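Local structure of alpha-1,3-glucanase (Bacillus circulans, 5ZRU) at residues 105-119 with 131-145. The protein probably hydrolyses alpha-1,3-glucan, this chain being the catalytic unit of a longer GH87 enzyme that also carries carbohydrate-binding modules. Sequence-based numbering, arbitrary orientation.
Sequences AKTVPLTSYYSWQYF and GRPLFRFDEVHWKMD. With CA (calcium ion), chain I; PE5 (3,6,9,12,15,18,21,24-octaoxahexacosan-1-ol), chain C.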
# COMPACT_ATOMS: atom_id res chain seq x y z
N ALA A 105 5.57 -3.76 29.99
CA ALA A 105 4.38 -4.47 29.53
C ALA A 105 4.70 -5.58 28.55
O ALA A 105 4.08 -6.64 28.61
CB ALA A 105 3.40 -3.50 28.88
N LYS A 106 5.65 -5.35 27.65
CA LYS A 106 5.93 -6.31 26.59
C LYS A 106 7.37 -6.12 26.16
O LYS A 106 7.92 -5.01 26.23
CB LYS A 106 5.03 -6.12 25.36
CG LYS A 106 3.55 -6.03 25.63
CD LYS A 106 2.76 -6.96 24.75
CE LYS A 106 1.38 -7.20 25.34
NZ LYS A 106 1.28 -8.46 26.12
N THR A 107 7.97 -7.20 25.70
CA THR A 107 9.09 -7.12 24.77
C THR A 107 8.56 -7.57 23.42
O THR A 107 8.07 -8.69 23.29
CB THR A 107 10.27 -7.98 25.22
OG1 THR A 107 10.78 -7.46 26.47
CG2 THR A 107 11.38 -7.91 24.18
N VAL A 108 8.60 -6.68 22.44
CA VAL A 108 8.02 -6.92 21.12
C VAL A 108 9.13 -7.41 20.20
O VAL A 108 10.08 -6.65 19.94
CB VAL A 108 7.36 -5.65 20.56
CG1 VAL A 108 6.85 -5.90 19.14
CG2 VAL A 108 6.23 -5.21 21.45
N PRO A 109 9.06 -8.64 19.70
CA PRO A 109 10.07 -9.09 18.74
C PRO A 109 9.95 -8.32 17.43
O PRO A 109 8.85 -7.97 16.99
CB PRO A 109 9.75 -10.58 18.55
CG PRO A 109 8.79 -10.93 19.65
CD PRO A 109 8.06 -9.67 19.98
N LEU A 110 11.10 -8.08 16.80
CA LEU A 110 11.22 -7.30 15.58
C LEU A 110 12.18 -7.99 14.63
O LEU A 110 13.09 -8.71 15.06
CB LEU A 110 11.74 -5.87 15.86
CG LEU A 110 10.92 -5.03 16.82
CD1 LEU A 110 11.69 -3.76 17.14
CD2 LEU A 110 9.55 -4.71 16.20
N THR A 111 12.01 -7.75 13.33
CA THR A 111 12.94 -8.31 12.36
C THR A 111 13.03 -7.37 11.16
O THR A 111 12.07 -6.65 10.85
CB THR A 111 12.53 -9.73 11.92
OG1 THR A 111 13.53 -10.26 11.03
CG2 THR A 111 11.18 -9.70 11.19
N SER A 112 14.19 -7.38 10.49
CA SER A 112 14.32 -6.72 9.20
C SER A 112 14.23 -7.72 8.05
O SER A 112 14.50 -7.35 6.90
CB SER A 112 15.63 -5.91 9.11
OG SER A 112 16.77 -6.67 9.50
N TYR A 113 13.82 -8.96 8.34
CA TYR A 113 13.68 -10.01 7.32
C TYR A 113 12.82 -9.56 6.15
O TYR A 113 13.19 -9.76 4.98
CB TYR A 113 13.09 -11.27 7.95
CG TYR A 113 12.77 -12.38 6.96
CD1 TYR A 113 13.75 -13.28 6.57
CD2 TYR A 113 11.48 -12.53 6.43
CE1 TYR A 113 13.48 -14.31 5.67
CE2 TYR A 113 11.20 -13.57 5.52
CZ TYR A 113 12.21 -14.45 5.16
OH TYR A 113 11.96 -15.47 4.28
N TYR A 114 11.64 -9.00 6.44
CA TYR A 114 10.69 -8.68 5.37
C TYR A 114 11.13 -7.48 4.55
O TYR A 114 10.92 -7.44 3.33
CB TYR A 114 9.31 -8.39 5.96
CG TYR A 114 8.78 -9.48 6.82
CD1 TYR A 114 8.26 -10.64 6.27
CD2 TYR A 114 8.78 -9.34 8.20
CE1 TYR A 114 7.76 -11.66 7.08
CE2 TYR A 114 8.28 -10.33 9.02
CZ TYR A 114 7.78 -11.49 8.45
OH TYR A 114 7.29 -12.46 9.31
N SER A 115 11.70 -6.48 5.21
CA SER A 115 11.96 -5.17 4.62
C SER A 115 13.34 -5.17 3.97
O SER A 115 14.01 -6.21 3.90
CB SER A 115 11.81 -4.09 5.70
OG SER A 115 12.57 -4.42 6.87
N TRP A 116 13.76 -4.00 3.49
CA TRP A 116 15.04 -3.72 2.84
C TRP A 116 15.14 -4.36 1.45
O TRP A 116 15.24 -5.58 1.32
CB TRP A 116 16.23 -4.14 3.72
CG TRP A 116 16.34 -3.30 4.96
CD1 TRP A 116 15.68 -3.49 6.14
CD2 TRP A 116 17.16 -2.13 5.14
NE1 TRP A 116 16.03 -2.51 7.04
CE2 TRP A 116 16.92 -1.66 6.45
CE3 TRP A 116 18.05 -1.42 4.32
CZ2 TRP A 116 17.57 -0.54 6.98
CZ3 TRP A 116 18.69 -0.30 4.85
CH2 TRP A 116 18.44 0.13 6.16
N GLN A 117 15.09 -3.51 0.43
CA GLN A 117 15.27 -3.85 -0.98
C GLN A 117 16.24 -2.85 -1.58
O GLN A 117 16.23 -1.67 -1.21
CB GLN A 117 13.94 -3.79 -1.76
CG GLN A 117 12.94 -4.87 -1.36
CD GLN A 117 13.25 -6.18 -2.05
OE1 GLN A 117 12.82 -6.40 -3.18
NE2 GLN A 117 14.00 -7.06 -1.38
N TYR A 118 17.08 -3.31 -2.52
CA TYR A 118 18.24 -2.54 -2.94
C TYR A 118 18.24 -2.32 -4.45
O TYR A 118 17.97 -3.25 -5.22
CB TYR A 118 19.54 -3.24 -2.48
CG TYR A 118 19.63 -3.40 -0.97
CD1 TYR A 118 20.21 -2.41 -0.18
CD2 TYR A 118 19.15 -4.55 -0.34
CE1 TYR A 118 20.30 -2.55 1.19
CE2 TYR A 118 19.24 -4.70 1.04
CZ TYR A 118 19.81 -3.69 1.80
OH TYR A 118 19.90 -3.84 3.16
N PHE A 119 18.56 -1.09 -4.87
CA PHE A 119 18.35 -0.70 -6.26
C PHE A 119 19.63 -0.15 -6.89
O PHE A 119 20.13 0.90 -6.48
CB PHE A 119 17.23 0.34 -6.36
CG PHE A 119 15.87 -0.24 -6.05
CD1 PHE A 119 15.12 -0.85 -7.04
CD2 PHE A 119 15.39 -0.22 -4.74
CE1 PHE A 119 13.88 -1.42 -6.75
CE2 PHE A 119 14.14 -0.78 -4.44
CZ PHE A 119 13.39 -1.39 -5.44
N GLY A 131 22.72 -2.49 -4.35
CA GLY A 131 22.36 -1.12 -4.67
C GLY A 131 21.96 -0.33 -3.43
O GLY A 131 22.26 -0.72 -2.30
N ARG A 132 21.29 0.81 -3.68
CA ARG A 132 20.87 1.70 -2.59
C ARG A 132 19.56 1.21 -1.96
O ARG A 132 18.72 0.63 -2.65
CB ARG A 132 20.70 3.13 -3.09
CG ARG A 132 19.58 3.34 -4.10
CD ARG A 132 19.58 4.79 -4.56
NE ARG A 132 18.58 5.08 -5.59
CZ ARG A 132 17.34 5.47 -5.33
NH1 ARG A 132 16.94 5.62 -4.07
NH2 ARG A 132 16.50 5.73 -6.32
N PRO A 133 19.38 1.44 -0.66
CA PRO A 133 18.23 0.83 0.04
C PRO A 133 16.95 1.64 -0.07
O PRO A 133 16.96 2.88 -0.02
CB PRO A 133 18.72 0.78 1.49
CG PRO A 133 19.58 2.00 1.61
CD PRO A 133 20.32 2.06 0.28
N LEU A 134 15.84 0.92 -0.21
CA LEU A 134 14.48 1.39 0.06
C LEU A 134 13.78 0.30 0.87
O LEU A 134 14.39 -0.72 1.22
CB LEU A 134 13.73 1.71 -1.24
CG LEU A 134 14.28 2.88 -2.07
CD1 LEU A 134 13.51 3.00 -3.40
CD2 LEU A 134 14.20 4.18 -1.30
N PHE A 135 12.50 0.52 1.19
CA PHE A 135 11.77 -0.37 2.10
C PHE A 135 12.50 -0.46 3.45
O PHE A 135 12.65 -1.53 4.02
CB PHE A 135 11.60 -1.77 1.47
CG PHE A 135 10.52 -2.65 2.11
CD1 PHE A 135 9.75 -2.21 3.18
CD2 PHE A 135 10.27 -3.92 1.60
CE1 PHE A 135 8.76 -3.04 3.75
CE2 PHE A 135 9.29 -4.74 2.14
CZ PHE A 135 8.54 -4.31 3.23
N ARG A 136 12.96 0.69 3.95
CA ARG A 136 13.70 0.66 5.21
C ARG A 136 12.79 0.58 6.43
O ARG A 136 13.27 0.24 7.52
CB ARG A 136 14.62 1.89 5.30
CG ARG A 136 15.84 1.75 4.37
CD ARG A 136 16.62 3.06 4.23
NE ARG A 136 15.93 3.95 3.30
CZ ARG A 136 16.52 4.92 2.61
NH1 ARG A 136 17.83 5.14 2.74
NH2 ARG A 136 15.81 5.65 1.77
N PHE A 137 11.49 0.87 6.29
CA PHE A 137 10.56 0.79 7.40
C PHE A 137 9.62 -0.40 7.25
O PHE A 137 9.40 -0.92 6.15
CB PHE A 137 9.76 2.10 7.55
CG PHE A 137 10.55 3.23 8.17
CD1 PHE A 137 11.40 4.01 7.39
CD2 PHE A 137 10.44 3.50 9.53
CE1 PHE A 137 12.14 5.05 7.97
CE2 PHE A 137 11.18 4.53 10.12
CZ PHE A 137 12.03 5.31 9.34
N ASP A 138 9.09 -0.85 8.38
CA ASP A 138 8.17 -1.98 8.44
C ASP A 138 7.23 -1.73 9.61
O ASP A 138 7.36 -0.75 10.34
CB ASP A 138 8.94 -3.30 8.60
CG ASP A 138 8.13 -4.52 8.13
OD1 ASP A 138 6.96 -4.36 7.71
OD2 ASP A 138 8.66 -5.65 8.19
N GLU A 139 6.28 -2.65 9.82
CA GLU A 139 5.34 -2.51 10.93
C GLU A 139 5.23 -3.81 11.70
O GLU A 139 5.51 -4.89 11.17
CB GLU A 139 3.94 -2.08 10.43
CG GLU A 139 3.94 -0.69 9.84
CD GLU A 139 2.56 -0.22 9.44
OE1 GLU A 139 1.57 -0.94 9.67
OE2 GLU A 139 2.47 0.88 8.88
N VAL A 140 4.86 -3.69 12.97
CA VAL A 140 4.41 -4.80 13.79
C VAL A 140 3.19 -4.31 14.55
O VAL A 140 2.95 -3.10 14.66
CB VAL A 140 5.47 -5.33 14.79
CG1 VAL A 140 6.61 -6.03 14.05
CG2 VAL A 140 6.01 -4.20 15.66
N HIS A 141 2.39 -5.25 15.05
CA HIS A 141 1.28 -4.87 15.92
C HIS A 141 1.16 -5.87 17.05
O HIS A 141 1.62 -7.01 16.95
CB HIS A 141 -0.05 -4.73 15.14
CG HIS A 141 -0.56 -6.00 14.53
ND1 HIS A 141 -0.09 -6.50 13.33
CD2 HIS A 141 -1.54 -6.85 14.93
CE1 HIS A 141 -0.74 -7.61 13.03
NE2 HIS A 141 -1.62 -7.85 13.99
N TRP A 142 0.56 -5.42 18.15
CA TRP A 142 0.37 -6.28 19.32
C TRP A 142 -0.82 -5.76 20.11
O TRP A 142 -1.28 -4.63 19.89
CB TRP A 142 1.63 -6.33 20.19
CG TRP A 142 2.00 -5.00 20.82
CD1 TRP A 142 1.57 -4.52 22.03
CD2 TRP A 142 2.86 -3.99 20.28
NE1 TRP A 142 2.11 -3.29 22.27
CE2 TRP A 142 2.92 -2.94 21.21
CE3 TRP A 142 3.61 -3.89 19.09
CZ2 TRP A 142 3.67 -1.79 21.00
CZ3 TRP A 142 4.36 -2.74 18.88
CH2 TRP A 142 4.39 -1.70 19.84
N LYS A 143 -1.31 -6.58 21.03
CA LYS A 143 -2.42 -6.21 21.89
C LYS A 143 -1.93 -6.06 23.32
O LYS A 143 -1.13 -6.87 23.80
CB LYS A 143 -3.54 -7.25 21.84
CG LYS A 143 -4.32 -7.26 20.54
CD LYS A 143 -5.44 -8.29 20.57
CE LYS A 143 -4.90 -9.71 20.60
NZ LYS A 143 -6.01 -10.71 20.38
N MET A 144 -2.40 -5.02 23.99
CA MET A 144 -2.09 -4.78 25.40
C MET A 144 -3.03 -5.61 26.28
O MET A 144 -4.17 -5.90 25.90
CB MET A 144 -2.25 -3.30 25.73
CG MET A 144 -1.51 -2.37 24.78
SD MET A 144 0.26 -2.67 24.88
CE MET A 144 0.60 -2.18 26.56
N ASP A 145 -2.55 -5.96 27.47
CA ASP A 145 -3.39 -6.73 28.40
C ASP A 145 -4.61 -5.94 28.86
O ASP A 145 -5.66 -6.52 29.14
CB ASP A 145 -2.59 -7.17 29.62
CG ASP A 145 -1.48 -8.13 29.27
OD1 ASP A 145 -0.61 -8.36 30.14
OD2 ASP A 145 -1.47 -8.65 28.14
CA CA I . 15.33 -7.61 2.63
C48 PE5 C . 7.55 -17.24 9.98
C50 PE5 C . 8.10 -15.97 9.32
O1 PE5 C . 9.34 -15.64 9.90
C1 PE5 C . 9.98 -14.53 9.32
C2 PE5 C . 11.21 -14.12 10.14
O2 PE5 C . 10.81 -13.69 11.41
C3 PE5 C . 11.84 -13.42 12.31
C4 PE5 C . 11.25 -13.02 13.67
O3 PE5 C . 10.39 -11.92 13.51
C5 PE5 C . 9.84 -11.38 14.69
C6 PE5 C . 8.33 -11.17 14.52
O4 PE5 C . 8.03 -9.90 13.98
C7 PE5 C . 6.99 -9.87 13.04
C8 PE5 C . 5.73 -10.53 13.60
O5 PE5 C . 4.85 -10.81 12.56
C9 PE5 C . 3.78 -11.65 12.90
C10 PE5 C . 2.52 -10.81 13.01
O6 PE5 C . 1.93 -11.01 14.25
C11 PE5 C . 1.06 -10.00 14.67
C12 PE5 C . 0.71 -10.18 16.14
O7 PE5 C . -0.67 -10.38 16.20
C13 PE5 C . -1.31 -9.75 17.27
C14 PE5 C . -2.59 -10.53 17.58
O8 PE5 C . -2.33 -11.89 17.38
C15 PE5 C . -3.43 -12.75 17.56
C16 PE5 C . -3.13 -13.71 18.73
O52 PE5 C . -2.86 -15.00 18.26
O HOH W 1 1.44 -6.77 29.71
O HOH W 2 11.16 -6.42 8.32
O HOH W 3 16.36 -7.53 4.96
O HOH W 4 15.45 -9.90 3.56
O HOH W 5 13.17 -8.00 1.75
O HOH W 6 13.46 -2.29 8.78
O HOH W 7 19.62 3.33 -7.68
O HOH W 8 15.76 -8.90 0.56
O HOH W 9 17.67 -7.50 2.24
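Arg136 lays its CG over one face of the Trp116 indole in a CH-pi contact, 3.6 Å from the centroid of the six-membered ring, the flat indole giving the aliphatic part of the arginine a broad surface; Pro133 CB meets the same ring obliquely at CZ3. Ser115 CA sits over the centre of the Phe135 ring in another CH-pi contact, only 7° off the normal, and Gln117 CG reaches that ring's edge. Val108 CG2 lies over one face of the Trp142 indole, toward the rim, with Val140 CG2 and Met144 SD in plane at the edge. Branched Val108 can set both methyls against the indole because CG1 stands anti to the backbone N (chi1 176°), leaving CG2 over the ring.

Two kinds of contact meet here, in-sheet pairing and packing between sheets. Strands 117-119 and 132-134 are antiparallel neighbours, bonded by Leu134 N to Gln117 O (2.8 Å, 175°) and Phe119 N to Arg132 O (2.8 Å). Strands 105-111 and 137-144 belong to different sheets of the beta-sandwich-like D1 part, Leu110 CD2 lying 3.6 Å from Val140 CG2. A water accepts from Ser115 OG and donates to Thr111 O and Asp138 OD2; aspartate suits this place by offering a second oxygen, OD1, hydrogen-bonded to His318.

Ser115 O and Trp116 O bind the calcium ion at 2.3 and 2.4 Å, five waters completing its shell. An alanine replacing Trp116 is likely to leave Arg136 CG and Pro133 CB without their aromatic partner and open a gap there. Since Trp116 N also donates to Phe135 O (2.8 Å), the metal loop is tied to the break in the opposing strand at Phe135, and calcium probably stiffens this turn.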